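Long-range contacts in antigen, P35 (Borreliella spielmanii A14S, PDB 6HPN), which is of unknown function but belongs to the PFam54 family of Borrelia outer surface proteins, which are thought to be key players in Lyme disease pathogenesis: residues 27-32 with 154-159; 127-132 with 212-217; 20-25 with 147-152; 78-83 with 119-124. All coordinates share one frame; numbering follows the deposited sequence.

Contact 1 of 4, residues 27-32 with 154-159; sequences DRSEDI and YDFDKL
Arg28 crosses Phe156 obliquely: its CB and CD pack over one face of the ring, and its guanidinium runs on to Asp157. The packed part is the ring. Arg28 CB stands almost exactly over its centre, 3.9 Å from the centroid and 11° off the ring normal, a CH-pi contact. Round the rest of the ring, Ile32 CD1 comes within 3.7 Å of Phe156 CE1, and Ser29 OG meets Phe156 CZ at 3.4 Å. That hydroxyl is already committed to its own helix, being hydrogen-bonded to Ile25 O, so toward the ring it is simply a neighbour. Ser131 of helix 106-135 also touches Phe156, so that helix borders the ring as well.

The other half is looser and partly exposed. With its chain extended from CG to NE, Arg28 brings NH1 to within 3.2 Å of Asp157 OD1, a salt bridge in which the guanidinium and carboxylate planes are turned 61° apart instead of lying flat together. Arg28 also has a cation-pi partner in Tyr153. The local axes are 11.1 Å apart and run 44° from parallel, a spacing spanned mainly by Arg28 and Phe156. Apolar ring inside and ion pair toward the partly exposed border is an arrangement characteristic of helix packing in an all-alpha bundle, here joining helices 16-40 and 146-179.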
loop_
_atom_site.group_PDB
_atom_site.type_symbol
_atom_site.label_atom_id
_atom_site.label_comp_id
_atom_site.label_asym_id
_atom_site.label_seq_id
_atom_site.Cartn_x
_atom_site.Cartn_y
_atom_site.Cartn_z
ATOM N N ASP A 27 12.292 13.245 -8.530
ATOM C CA ASP A 27 11.781 12.329 -9.577
ATOM C C ASP A 27 10.904 11.256 -8.924
ATOM O O ASP A 27 9.809 11.020 -9.419
ATOM C CB ASP A 27 12.918 11.622 -10.311
ATOM C CG ASP A 27 13.682 12.457 -11.315
ATOM O OD1 ASP A 27 13.395 13.658 -11.431
ATOM O OD2 ASP A 27 14.570 11.887 -11.969
ATOM N N ARG A 28 11.424 10.573 -7.898
ATOM C CA ARG A 28 10.748 9.453 -7.185
ATOM C C ARG A 28 9.461 9.961 -6.530
ATOM O O ARG A 28 8.448 9.238 -6.610
ATOM C CB ARG A 28 11.691 8.828 -6.154
ATOM C CG ARG A 28 12.873 8.085 -6.767
ATOM C CD ARG A 28 13.844 7.557 -5.731
ATOM N NE ARG A 28 14.847 6.668 -6.301
ATOM C CZ ARG A 28 15.583 5.795 -5.615
ATOM N NH1 ARG A 28 15.444 5.662 -4.308
ATOM N NH2 ARG A 28 16.459 5.040 -6.251
ATOM N N SER A 29 9.514 11.154 -5.921
ATOM C CA SER A 29 8.367 11.866 -5.299
ATOM C C SER A 29 7.268 12.125 -6.340
ATOM O O SER A 29 6.163 11.609 -6.158
ATOM C CB SER A 29 8.813 13.149 -4.660
ATOM O OG SER A 29 9.688 12.916 -3.570
ATOM N N GLU A 30 7.605 12.882 -7.395
ATOM C CA GLU A 30 6.739 13.268 -8.541
ATOM C C GLU A 30 6.215 12.027 -9.270
ATOM O O GLU A 30 5.052 12.032 -9.671
ATOM C CB GLU A 30 7.480 14.208 -9.492
ATOM C CG GLU A 30 7.027 15.648 -9.352
ATOM C CD GLU A 30 8.093 16.654 -9.761
ATOM O OE1 GLU A 30 8.933 16.308 -10.652
ATOM O OE2 GLU A 30 8.114 17.774 -9.168
ATOM N N ASP A 31 7.006 10.980 -9.418
ATOM C CA ASP A 31 6.491 9.707 -9.992
ATOM C C ASP A 31 5.323 9.214 -9.135
ATOM O O ASP A 31 4.222 9.038 -9.675
ATOM C CB ASP A 31 7.560 8.611 -10.109
ATOM C CG ASP A 31 8.546 8.781 -11.261
ATOM O OD1 ASP A 31 8.375 9.709 -12.094
ATOM O OD2 ASP A 31 9.480 7.987 -11.322
ATOM N N ILE A 32 5.563 8.983 -7.849
ATOM C CA ILE A 32 4.532 8.402 -6.942
ATOM C C ILE A 32 3.274 9.275 -7.029
ATOM O O ILE A 32 2.174 8.736 -7.271
ATOM C CB ILE A 32 5.103 8.246 -5.521
ATOM C CG1 ILE A 32 6.028 7.021 -5.455
ATOM C CG2 ILE A 32 4.012 8.219 -4.459
ATOM C CD1 ILE A 32 7.087 7.066 -4.338
ATOM N N TYR A 154 17.241 6.802 -0.253
ATOM C CA TYR A 154 17.232 5.352 0.073
ATOM C C TYR A 154 15.919 4.961 0.753
ATOM O O TYR A 154 15.553 3.783 0.646
ATOM C CB TYR A 154 18.489 4.955 0.862
ATOM C CG TYR A 154 19.723 4.940 0.000
ATOM C CD1 TYR A 154 19.820 4.084 -1.088
ATOM C CD2 TYR A 154 20.750 5.838 0.216
ATOM C CE1 TYR A 154 20.917 4.100 -1.937
ATOM C CE2 TYR A 154 21.864 5.856 -0.612
ATOM C CZ TYR A 154 21.956 4.986 -1.694
ATOM O OH TYR A 154 23.069 5.024 -2.503
ATOM N N ASP A 155 15.181 5.900 1.349
ATOM C CA ASP A 155 13.886 5.568 2.017
ATOM C C ASP A 155 12.910 5.019 0.966
ATOM O O ASP A 155 12.204 4.017 1.227
ATOM C CB ASP A 155 13.341 6.753 2.809
ATOM C CG ASP A 155 13.899 6.907 4.227
ATOM O OD1 ASP A 155 14.659 5.990 4.678
ATOM O OD2 ASP A 155 13.527 7.938 4.895
ATOM N N PHE A 156 12.939 5.598 -0.219
ATOM C CA PHE A 156 12.153 5.118 -1.378
ATOM C C PHE A 156 12.503 3.656 -1.702
ATOM O O PHE A 156 11.565 2.907 -2.046
ATOM C CB PHE A 156 12.386 6.055 -2.555
ATOM C CG PHE A 156 11.711 7.389 -2.407
ATOM C CD1 PHE A 156 10.328 7.484 -2.364
ATOM C CD2 PHE A 156 12.445 8.557 -2.347
ATOM C CE1 PHE A 156 9.699 8.711 -2.251
ATOM C CE2 PHE A 156 11.801 9.785 -2.243
ATOM C CZ PHE A 156 10.436 9.860 -2.197
ATOM N N ASP A 157 13.777 3.264 -1.574
ATOM C CA ASP A 157 14.257 1.892 -1.889
ATOM C C ASP A 157 13.722 0.957 -0.818
ATOM O O ASP A 157 13.235 -0.111 -1.167
ATOM C CB ASP A 157 15.781 1.811 -1.994
ATOM C CG ASP A 157 16.333 2.413 -3.281
ATOM O OD1 ASP A 157 15.589 2.492 -4.248
ATOM O OD2 ASP A 157 17.523 2.762 -3.307
ATOM N N LYS A 158 13.698 1.407 0.430
ATOM C CA LYS A 158 13.164 0.617 1.573
ATOM C C LYS A 158 11.655 0.372 1.421
ATOM O O LYS A 158 11.229 -0.795 1.608
ATOM C CB LYS A 158 13.507 1.303 2.893
ATOM C CG LYS A 158 14.900 0.961 3.390
ATOM C CD LYS A 158 15.416 1.883 4.464
ATOM C CE LYS A 158 16.929 1.943 4.466
ATOM N NZ LYS A 158 17.440 2.268 5.807
ATOM N N LEU A 159 10.866 1.390 1.076
ATOM C CA LEU A 159 9.414 1.189 0.844
ATOM C C LEU A 159 9.209 0.285 -0.374
ATOM O O LEU A 159 8.257 -0.504 -0.366
ATOM C CB LEU A 159 8.736 2.540 0.635
ATOM C CG LEU A 159 8.678 3.420 1.873
ATOM C CD1 LEU A 159 8.097 4.781 1.550
ATOM C CD2 LEU A 159 7.874 2.756 2.977
#

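Contact 2 of 4, residues 127-132 with 212-217; sequences MEEISL and NLINTT
Ile130 of helix 106-135 reaches across to Ile214 and Thr217 of helix 200-221, in a side-by-side pairing of two helices of the all-alpha bundle. Locally the axes run in the same direction, only 2° apart and separated by 10.5 Å, and branched side chains, slanting across one another, bridge the gap.

Neither isoleucine points its CB straight across; each gets there with the end of its chain. Ile130 holds CG1 beside the backbone N, and its extended second torsion (chi2 -171°) carries CD1 on toward helix 200-221. Ile214 brings its own CD1 across from the opposing helix, with chi2 at -92°, and lays that methyl 3.7 Å from Ile130 CG1. The two chains thus cross at a slant, the tip of Ile214 against the shaft of Ile130. The same Ile214 CD1 also has Glu129 OE1 at 3.7 Å, at the partly exposed border of the contact, where the extended glutamate passes obliquely over the isoleucine tip.

Beyond the shaft, Ile130 CD1 rests on the other helix between side chains of successive turns: Leu213 CB lies 4.2 Å from it and Thr217 OG1 3.7 Å. On the far side of helix 106-135, Glu128 makes a salt bridge to Arg79, and Ser131 packs against helix 16-40. The threonine hydroxyl beside the Ile130 methyl is buried yet satisfied: Thr217 OG1 donates back to Leu213 O at 2.7 Å, meeting the carbonyl from the opposite face to Thr217 N.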
loop_
_atom_site.group_PDB
_atom_site.type_symbol
_atom_site.label_atom_id
_atom_site.label_comp_id
_atom_site.label_asym_id
_atom_site.label_seq_id
_atom_site.Cartn_x
_atom_site.Cartn_y
_atom_site.Cartn_z
ATOM N N MET A 127 4.326 5.722 0.922
ATOM C CA MET A 127 4.995 6.253 -0.297
ATOM C C MET A 127 4.408 7.623 -0.658
ATOM O O MET A 127 5.166 8.533 -1.024
ATOM C CB MET A 127 4.794 5.333 -1.503
ATOM C CG MET A 127 5.484 4.014 -1.386
ATOM S SD MET A 127 5.112 2.974 -2.816
ATOM C CE MET A 127 6.255 1.652 -2.463
ATOM N N GLU A 128 3.095 7.760 -0.615
ATOM C CA GLU A 128 2.448 8.978 -1.163
ATOM C C GLU A 128 2.628 10.122 -0.154
ATOM O O GLU A 128 2.912 11.232 -0.579
ATOM C CB GLU A 128 1.004 8.654 -1.547
ATOM C CG GLU A 128 0.929 7.704 -2.727
ATOM C CD GLU A 128 -0.466 7.428 -3.253
ATOM O OE1 GLU A 128 -1.383 8.191 -2.881
ATOM O OE2 GLU A 128 -0.631 6.459 -4.051
ATOM N N GLU A 129 2.502 9.850 1.146
ATOM C CA GLU A 129 2.607 10.880 2.208
ATOM C C GLU A 129 4.038 11.427 2.236
ATOM O O GLU A 129 4.234 12.648 2.323
ATOM C CB GLU A 129 2.238 10.279 3.561
ATOM C CG GLU A 129 0.768 9.988 3.675
ATOM C CD GLU A 129 0.310 9.514 5.040
ATOM O OE1 GLU A 129 1.129 8.867 5.724
ATOM O OE2 GLU A 129 -0.880 9.792 5.400
ATOM N N ILE A 130 5.010 10.537 2.160
ATOM C CA ILE A 130 6.430 10.951 2.145
ATOM C C ILE A 130 6.686 11.773 0.875
ATOM O O ILE A 130 7.398 12.798 0.969
ATOM C CB ILE A 130 7.340 9.717 2.295
ATOM C CG1 ILE A 130 7.194 9.138 3.707
ATOM C CG2 ILE A 130 8.780 10.076 1.957
ATOM C CD1 ILE A 130 8.185 8.073 4.060
ATOM N N SER A 131 6.136 11.363 -0.265
ATOM C CA SER A 131 6.330 12.107 -1.530
ATOM C C SER A 131 5.758 13.512 -1.339
ATOM O O SER A 131 6.485 14.473 -1.638
ATOM C CB SER A 131 5.763 11.379 -2.723
ATOM O OG SER A 131 6.423 10.119 -2.913
ATOM N N LEU A 132 4.571 13.643 -0.747
ATOM C CA LEU A 132 3.884 14.961 -0.643
ATOM C C LEU A 132 4.674 15.844 0.329
ATOM O O LEU A 132 4.845 17.019 0.013
ATOM C CB LEU A 132 2.401 14.789 -0.244
ATOM C CG LEU A 132 1.526 14.125 -1.324
ATOM C CD1 LEU A 132 0.170 13.658 -0.794
ATOM C CD2 LEU A 132 1.359 15.045 -2.534
ATOM N N ASN A 212 8.835 4.891 11.438
ATOM C CA ASN A 212 10.094 5.610 11.741
ATOM C C ASN A 212 10.676 6.154 10.427
ATOM O O ASN A 212 11.355 7.200 10.477
ATOM C CB ASN A 212 10.891 4.922 12.860
ATOM C CG ASN A 212 11.423 3.545 12.573
ATOM O OD1 ASN A 212 12.257 3.378 11.693
ATOM N ND2 ASN A 212 11.034 2.586 13.394
ATOM N N LEU A 213 10.191 5.700 9.274
ATOM C CA LEU A 213 10.439 6.443 8.005
ATOM C C LEU A 213 9.664 7.762 7.968
ATOM O O LEU A 213 10.260 8.766 7.538
ATOM C CB LEU A 213 10.059 5.569 6.813
ATOM C CG LEU A 213 10.986 4.385 6.559
ATOM C CD1 LEU A 213 10.784 3.904 5.137
ATOM C CD2 LEU A 213 12.454 4.724 6.825
ATOM N N ILE A 214 8.408 7.779 8.417
ATOM C CA ILE A 214 7.574 9.016 8.416
ATOM C C ILE A 214 8.148 10.028 9.427
ATOM O O ILE A 214 8.225 11.242 9.099
ATOM C CB ILE A 214 6.086 8.693 8.686
ATOM C CG1 ILE A 214 5.429 7.897 7.551
ATOM C CG2 ILE A 214 5.313 9.964 8.982
ATOM C CD1 ILE A 214 4.747 8.734 6.502
ATOM N N ASN A 215 8.516 9.568 10.619
ATOM C CA ASN A 215 9.113 10.424 11.674
ATOM C C ASN A 215 10.453 10.979 11.188
ATOM O O ASN A 215 10.711 12.191 11.370
ATOM C CB ASN A 215 9.259 9.674 12.999
ATOM C CG ASN A 215 7.956 9.629 13.781
ATOM O OD1 ASN A 215 7.078 10.473 13.579
ATOM N ND2 ASN A 215 7.826 8.674 14.691
ATOM N N THR A 216 11.284 10.130 10.600
ATOM C CA THR A 216 12.629 10.536 10.160
ATOM C C THR A 216 12.497 11.588 9.052
ATOM O O THR A 216 13.205 12.629 9.127
ATOM C CB THR A 216 13.456 9.341 9.708
ATOM O OG1 THR A 216 13.793 8.591 10.868
ATOM C CG2 THR A 216 14.719 9.782 9.005
ATOM N N THR A 217 11.655 11.328 8.050
ATOM C CA THR A 217 11.343 12.305 6.971
ATOM C C THR A 217 10.937 13.656 7.588
ATOM O O THR A 217 11.488 14.696 7.202
ATOM C CB THR A 217 10.192 11.799 6.097
ATOM O OG1 THR A 217 10.549 10.567 5.493
ATOM C CG2 THR A 217 9.852 12.741 4.973
#

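Contact 3 of 4, residues 20-25 with 147-152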
loop_
_atom_site.group_PDB
_atom_site.type_symbol
_atom_site.label_atom_id
_atom_site.label_comp_id
_atom_site.label_asym_id
_atom_site.label_seq_id
_atom_site.Cartn_x
_atom_site.Cartn_y
_atom_site.Cartn_z
ATOM N N GLU A 20 22.400 15.539 -8.266
ATOM C CA GLU A 20 21.747 14.325 -8.834
ATOM C C GLU A 20 20.765 13.799 -7.775
ATOM O O GLU A 20 19.597 13.436 -8.047
ATOM C CB GLU A 20 22.788 13.257 -9.194
ATOM C CG GLU A 20 22.194 11.890 -9.503
ATOM C CD GLU A 20 23.179 10.887 -10.070
ATOM O OE1 GLU A 20 23.962 11.286 -10.933
ATOM O OE2 GLU A 20 23.181 9.715 -9.638
ATOM N N LEU A 21 21.248 13.803 -6.558
ATOM C CA LEU A 21 20.549 13.267 -5.370
ATOM C C LEU A 21 19.236 14.034 -5.162
ATOM O O LEU A 21 18.182 13.389 -5.006
ATOM C CB LEU A 21 21.588 13.448 -4.273
ATOM C CG LEU A 21 21.536 12.622 -2.994
ATOM C CD1 LEU A 21 21.114 11.179 -3.191
ATOM C CD2 LEU A 21 22.919 12.640 -2.355
ATOM N N ILE A 22 19.273 15.358 -5.293
ATOM C CA ILE A 22 18.070 16.236 -5.218
ATOM C C ILE A 22 17.108 15.924 -6.379
ATOM O O ILE A 22 15.900 15.791 -6.121
ATOM C CB ILE A 22 18.493 17.712 -5.213
ATOM C CG1 ILE A 22 19.188 18.065 -3.895
ATOM C CG2 ILE A 22 17.289 18.616 -5.491
ATOM C CD1 ILE A 22 19.937 19.398 -3.918
ATOM N N GLN A 23 17.623 15.809 -7.604
ATOM C CA GLN A 23 16.806 15.530 -8.812
ATOM C C GLN A 23 16.117 14.156 -8.656
ATOM O O GLN A 23 14.911 14.064 -8.906
ATOM C CB GLN A 23 17.693 15.672 -10.062
ATOM C CG GLN A 23 16.930 15.607 -11.384
ATOM C CD GLN A 23 15.751 16.549 -11.434
ATOM O OE1 GLN A 23 15.889 17.757 -11.289
ATOM N NE2 GLN A 23 14.564 16.000 -11.607
ATOM N N LYS A 24 16.833 13.137 -8.189
ATOM C CA LYS A 24 16.324 11.748 -8.066
ATOM C C LYS A 24 15.309 11.685 -6.941
ATOM O O LYS A 24 14.336 10.998 -7.115
ATOM C CB LYS A 24 17.476 10.762 -7.850
ATOM C CG LYS A 24 18.441 10.656 -9.029
ATOM C CD LYS A 24 18.743 9.229 -9.505
ATOM C CE LYS A 24 19.382 9.178 -10.879
ATOM N NZ LYS A 24 18.408 9.517 -11.941
ATOM N N ILE A 25 15.518 12.389 -5.841
ATOM C CA ILE A 25 14.486 12.453 -4.771
ATOM C C ILE A 25 13.200 13.039 -5.364
ATOM O O ILE A 25 12.120 12.464 -5.105
ATOM C CB ILE A 25 14.939 13.270 -3.548
ATOM C CG1 ILE A 25 16.051 12.591 -2.755
ATOM C CG2 ILE A 25 13.748 13.552 -2.650
ATOM C CD1 ILE A 25 16.812 13.545 -1.885
ATOM N N PRO A 147 24.066 13.288 4.207
ATOM C CA PRO A 147 23.473 12.160 4.955
ATOM C C PRO A 147 21.934 12.186 4.934
ATOM O O PRO A 147 21.299 11.164 4.724
ATOM C CB PRO A 147 24.012 12.333 6.390
ATOM C CG PRO A 147 25.325 13.094 6.208
ATOM C CD PRO A 147 25.121 13.980 4.977
ATOM N N ASN A 148 21.354 13.374 5.115
ATOM C CA ASN A 148 19.883 13.567 5.198
ATOM C C ASN A 148 19.290 13.396 3.797
ATOM O O ASN A 148 18.242 12.766 3.680
ATOM C CB ASN A 148 19.525 14.895 5.866
ATOM C CG ASN A 148 19.819 14.894 7.350
ATOM O OD1 ASN A 148 19.955 13.834 7.985
ATOM N ND2 ASN A 148 19.957 16.086 7.892
ATOM N N LEU A 149 19.967 13.878 2.769
ATOM C CA LEU A 149 19.500 13.678 1.374
ATOM C C LEU A 149 19.523 12.185 1.042
ATOM O O LEU A 149 18.582 11.718 0.399
ATOM C CB LEU A 149 20.366 14.501 0.409
ATOM C CG LEU A 149 20.033 15.995 0.340
ATOM C CD1 LEU A 149 21.133 16.781 -0.360
ATOM C CD2 LEU A 149 18.679 16.229 -0.361
ATOM N N LYS A 150 20.536 11.449 1.489
ATOM C CA LYS A 150 20.659 9.991 1.207
ATOM C C LYS A 150 19.560 9.217 1.942
ATOM O O LYS A 150 19.033 8.229 1.379
ATOM C CB LYS A 150 22.058 9.501 1.563
ATOM C CG LYS A 150 23.125 10.013 0.609
ATOM C CD LYS A 150 24.511 9.561 0.932
ATOM C CE LYS A 150 25.398 9.553 -0.295
ATOM N NZ LYS A 150 26.683 8.858 -0.029
ATOM N N THR A 151 19.192 9.658 3.147
ATOM C CA THR A 151 18.130 8.979 3.919
ATOM C C THR A 151 16.835 9.097 3.121
ATOM O O THR A 151 16.162 8.069 2.953
ATOM C CB THR A 151 17.984 9.538 5.330
ATOM O OG1 THR A 151 19.220 9.424 6.024
ATOM C CG2 THR A 151 16.904 8.803 6.087
ATOM N N LEU A 152 16.519 10.301 2.637
ATOM C CA LEU A 152 15.344 10.549 1.768
ATOM C C LEU A 152 15.386 9.628 0.526
ATOM O O LEU A 152 14.367 8.962 0.214
ATOM C CB LEU A 152 15.356 12.032 1.376
ATOM C CG LEU A 152 15.079 13.026 2.513
ATOM C CD1 LEU A 152 14.968 14.454 1.981
ATOM C CD2 LEU A 152 13.819 12.647 3.303
#
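Leu149 packs against Leu21, Ile22 and Ile25, part of the apolar seam between helices 16-40 and 146-179 near one end of the helical bundle. The short axes are 9.8 Å apart and cross at 29°.

Leu21 puts CG anti to its backbone N (chi1 -158°), whereas Leu149 keeps CG beside the N and anti to the carbonyl carbon. The branch point of Leu21 comes up against the stem of its partner, Leu21 CG lying 4.1 Å from Leu149 CB. The CD2 branch of Leu149 serves the two isoleucines, reaching Ile22 CG1 at 4.0 Å and Ile25 CD1 at 3.6 Å. Ile25 crosses Leu149 at about a right angle; its second torsion, 160°, is close to fully extended and carries CD1 far enough over to sit also on Leu152 CB, at 3.9 Å.

Tyr153, next along helix 146-179, touches both Leu21 and Ile25, and Leu144 covers Leu149 and Leu152 from the preceding loop. Lys150 points its CB away, but its aliphatic stem still counts: Lys150 CG lies 4.0 Å from Leu21 CD2.

Contact 4 of 4, residues 78-83 with 119-124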
loop_
_atom_site.group_PDB
_atom_site.type_symbol
_atom_site.label_atom_id
_atom_site.label_comp_id
_atom_site.label_asym_id
_atom_site.label_seq_id
_atom_site.Cartn_x
_atom_site.Cartn_y
_atom_site.Cartn_z
ATOM N N ARG A 78 -9.655 3.413 -1.382
ATOM C CA ARG A 78 -9.733 2.205 -2.253
ATOM C C ARG A 78 -8.772 2.389 -3.433
ATOM O O ARG A 78 -8.133 1.417 -3.857
ATOM C CB ARG A 78 -11.181 1.951 -2.704
ATOM C CG ARG A 78 -12.103 1.412 -1.610
ATOM C CD ARG A 78 -13.428 0.891 -2.158
ATOM N NE ARG A 78 -14.072 1.888 -3.010
ATOM C CZ ARG A 78 -14.975 2.798 -2.613
ATOM N NH1 ARG A 78 -15.414 2.835 -1.362
ATOM N NH2 ARG A 78 -15.448 3.660 -3.494
ATOM N N ARG A 79 -8.677 3.606 -3.945
ATOM C CA ARG A 79 -7.742 3.917 -5.044
ATOM C C ARG A 79 -6.310 3.577 -4.561
ATOM O O ARG A 79 -5.573 2.873 -5.283
ATOM C CB ARG A 79 -7.962 5.372 -5.486
ATOM C CG ARG A 79 -7.300 5.741 -6.808
ATOM C CD ARG A 79 -5.799 5.926 -6.663
ATOM N NE ARG A 79 -5.453 6.950 -5.691
ATOM C CZ ARG A 79 -4.268 7.061 -5.118
ATOM N NH1 ARG A 79 -3.304 6.188 -5.406
ATOM N NH2 ARG A 79 -4.049 8.036 -4.243
ATOM N N ILE A 80 -5.943 4.018 -3.359
ATOM C CA ILE A 80 -4.597 3.766 -2.781
ATOM C C ILE A 80 -4.377 2.252 -2.776
ATOM O O ILE A 80 -3.318 1.829 -3.276
ATOM C CB ILE A 80 -4.423 4.464 -1.420
ATOM C CG1 ILE A 80 -4.348 5.985 -1.616
ATOM C CG2 ILE A 80 -3.200 3.931 -0.688
ATOM C CD1 ILE A 80 -4.636 6.817 -0.374
ATOM N N LEU A 81 -5.351 1.453 -2.349
ATOM C CA LEU A 81 -5.173 -0.029 -2.284
ATOM C C LEU A 81 -4.900 -0.599 -3.694
ATOM O O LEU A 81 -3.965 -1.456 -3.850
ATOM C CB LEU A 81 -6.404 -0.668 -1.639
ATOM C CG LEU A 81 -6.492 -2.195 -1.726
ATOM C CD1 LEU A 81 -5.376 -2.863 -0.922
ATOM C CD2 LEU A 81 -7.846 -2.677 -1.214
ATOM N N TYR A 82 -5.624 -0.104 -4.707
ATOM C CA TYR A 82 -5.456 -0.513 -6.132
ATOM C C TYR A 82 -4.066 -0.136 -6.664
ATOM O O TYR A 82 -3.454 -0.936 -7.399
ATOM C CB TYR A 82 -6.531 0.124 -7.017
ATOM C CG TYR A 82 -7.961 -0.149 -6.611
ATOM C CD1 TYR A 82 -8.332 -1.306 -5.946
ATOM C CD2 TYR A 82 -8.946 0.776 -6.900
ATOM C CE1 TYR A 82 -9.642 -1.524 -5.574
ATOM C CE2 TYR A 82 -10.257 0.573 -6.530
ATOM C CZ TYR A 82 -10.613 -0.581 -5.866
ATOM O OH TYR A 82 -11.935 -0.759 -5.525
ATOM N N THR A 83 -3.584 1.062 -6.326
ATOM C CA THR A 83 -2.233 1.536 -6.720
ATOM C C THR A 83 -1.181 0.659 -6.023
ATOM O O THR A 83 -0.140 0.395 -6.640
ATOM C CB THR A 83 -2.050 3.033 -6.427
ATOM O OG1 THR A 83 -3.175 3.754 -6.957
ATOM C CG2 THR A 83 -0.732 3.540 -6.977
ATOM N N ARG A 119 -1.409 -3.843 5.197
ATOM C CA ARG A 119 -0.266 -4.114 4.286
ATOM C C ARG A 119 -0.369 -3.246 3.022
ATOM O O ARG A 119 0.221 -2.151 3.010
ATOM C CB ARG A 119 -0.122 -5.606 3.987
ATOM C CG ARG A 119 1.168 -5.949 3.254
ATOM C CD ARG A 119 1.607 -7.370 3.532
ATOM N NE ARG A 119 2.799 -7.797 2.800
ATOM C CZ ARG A 119 3.041 -9.041 2.358
ATOM N NH1 ARG A 119 2.151 -10.014 2.519
ATOM N NH2 ARG A 119 4.193 -9.297 1.754
ATOM N N GLY A 120 -1.056 -3.704 1.982
ATOM C CA GLY A 120 -1.116 -2.984 0.690
ATOM C C GLY A 120 -1.374 -1.498 0.890
ATOM O O GLY A 120 -0.525 -0.677 0.524
ATOM N N PHE A 121 -2.492 -1.148 1.511
ATOM C CA PHE A 121 -2.930 0.261 1.648
ATOM C C PHE A 121 -1.839 1.073 2.346
ATOM O O PHE A 121 -1.484 2.149 1.818
ATOM C CB PHE A 121 -4.243 0.319 2.415
ATOM C CG PHE A 121 -4.643 1.707 2.813
ATOM C CD1 PHE A 121 -5.259 2.548 1.901
ATOM C CD2 PHE A 121 -4.395 2.171 4.091
ATOM C CE1 PHE A 121 -5.632 3.830 2.267
ATOM C CE2 PHE A 121 -4.753 3.459 4.447
ATOM C CZ PHE A 121 -5.365 4.290 3.534
ATOM N N SER A 122 -1.338 0.581 3.484
ATOM C CA SER A 122 -0.402 1.295 4.391
ATOM C C SER A 122 0.914 1.566 3.676
ATOM O O SER A 122 1.456 2.670 3.828
ATOM C CB SER A 122 -0.125 0.530 5.656
ATOM O OG SER A 122 -1.323 0.267 6.351
ATOM N N ILE A 123 1.446 0.564 2.992
ATOM C CA ILE A 123 2.729 0.708 2.254
ATOM C C ILE A 123 2.561 1.842 1.253
ATOM O O ILE A 123 3.427 2.708 1.193
ATOM C CB ILE A 123 3.123 -0.597 1.555
ATOM C CG1 ILE A 123 3.507 -1.685 2.564
ATOM C CG2 ILE A 123 4.231 -0.350 0.551
ATOM C CD1 ILE A 123 3.598 -3.059 1.945
ATOM N N GLN A 124 1.480 1.818 0.491
ATOM C CA GLN A 124 1.241 2.779 -0.608
ATOM C C GLN A 124 0.961 4.167 -0.036
ATOM O O GLN A 124 1.480 5.137 -0.571
ATOM C CB GLN A 124 0.057 2.299 -1.440
ATOM C CG GLN A 124 -0.154 3.126 -2.697
ATOM C CD GLN A 124 1.011 3.087 -3.664
ATOM O OE1 GLN A 124 1.548 2.039 -4.009
ATOM N NE2 GLN A 124 1.391 4.254 -4.141
#
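Leu81 and Phe121 bring their backbones together where helices 75-84 and 106-135 cross almost perpendicularly, at 92°, with the local axes just 7.9 Å apart. The CA atoms of Leu81 and Phe121 are only 4.5 Å from each other. Segment 119-124 opens with a wider pi-type turn at 119-121, and inside it Gly120 turns the place where a side chain would be toward Leu81; its lack of one is consistent with so close an approach.

Of segment 78-83, Ile80 gives the contact its largest share of buried surface. Its CG2 branch meets Phe121 CD1 at 3.6 Å, approaching the ring obliquely, and also lies 3.7 Å from Gln124 CB. Phe121 swings its ring to one side of the crossing, with CG anti to the backbone N (chi1 170°). Leu81 CD1 stays on the backbone side of the phenylalanine, 4.1 Å from Phe121 N.

This is the buried middle of the all-alpha fold, near the centre of the chain, where the short helix 75-84 lies across the long helix 106-135. Gln124 bends at chi2 (62°), laying its CG 3.5 Å from Ile80 O and its amide across Thr83, with Gln124 NE2 3.6 Å from Thr83 CG2. That amide nitrogen is held by Glu128 one turn on. The hydroxyl of Thr83 faces a different set of partners: Arg79 NH1 donates to Thr83 OG1, in the guanidinium plane, and Asp39 OD2 of helix 16-40 is hydrogen-bonded to the same oxygen. Thr83 O accepts from Lys163 NZ of helix 146-179.

Contacts 1 and 3 are successive stations on one interface, helix 16-40 against helix 146-179, with centres about 10 Å apart. Contact 2 adds helices 106-135 and 200-221 and touches contact 1 through Ile32 and Ser131; the centres of these two are also about 10 Å apart. The centre of contact 4 lies about 3 Å from the centre of the chain and about 25 Å from that of contact 3. Contact 4 shares helix 106-135 with contact 2, to which a salt bridge between Arg79 and Glu128 ties it. It closes first along the chain, within the stretch that contacts 1 and 3 span, while contact 2 interleaves with both. Helices distant in sequence are thus packed into one helical bundle.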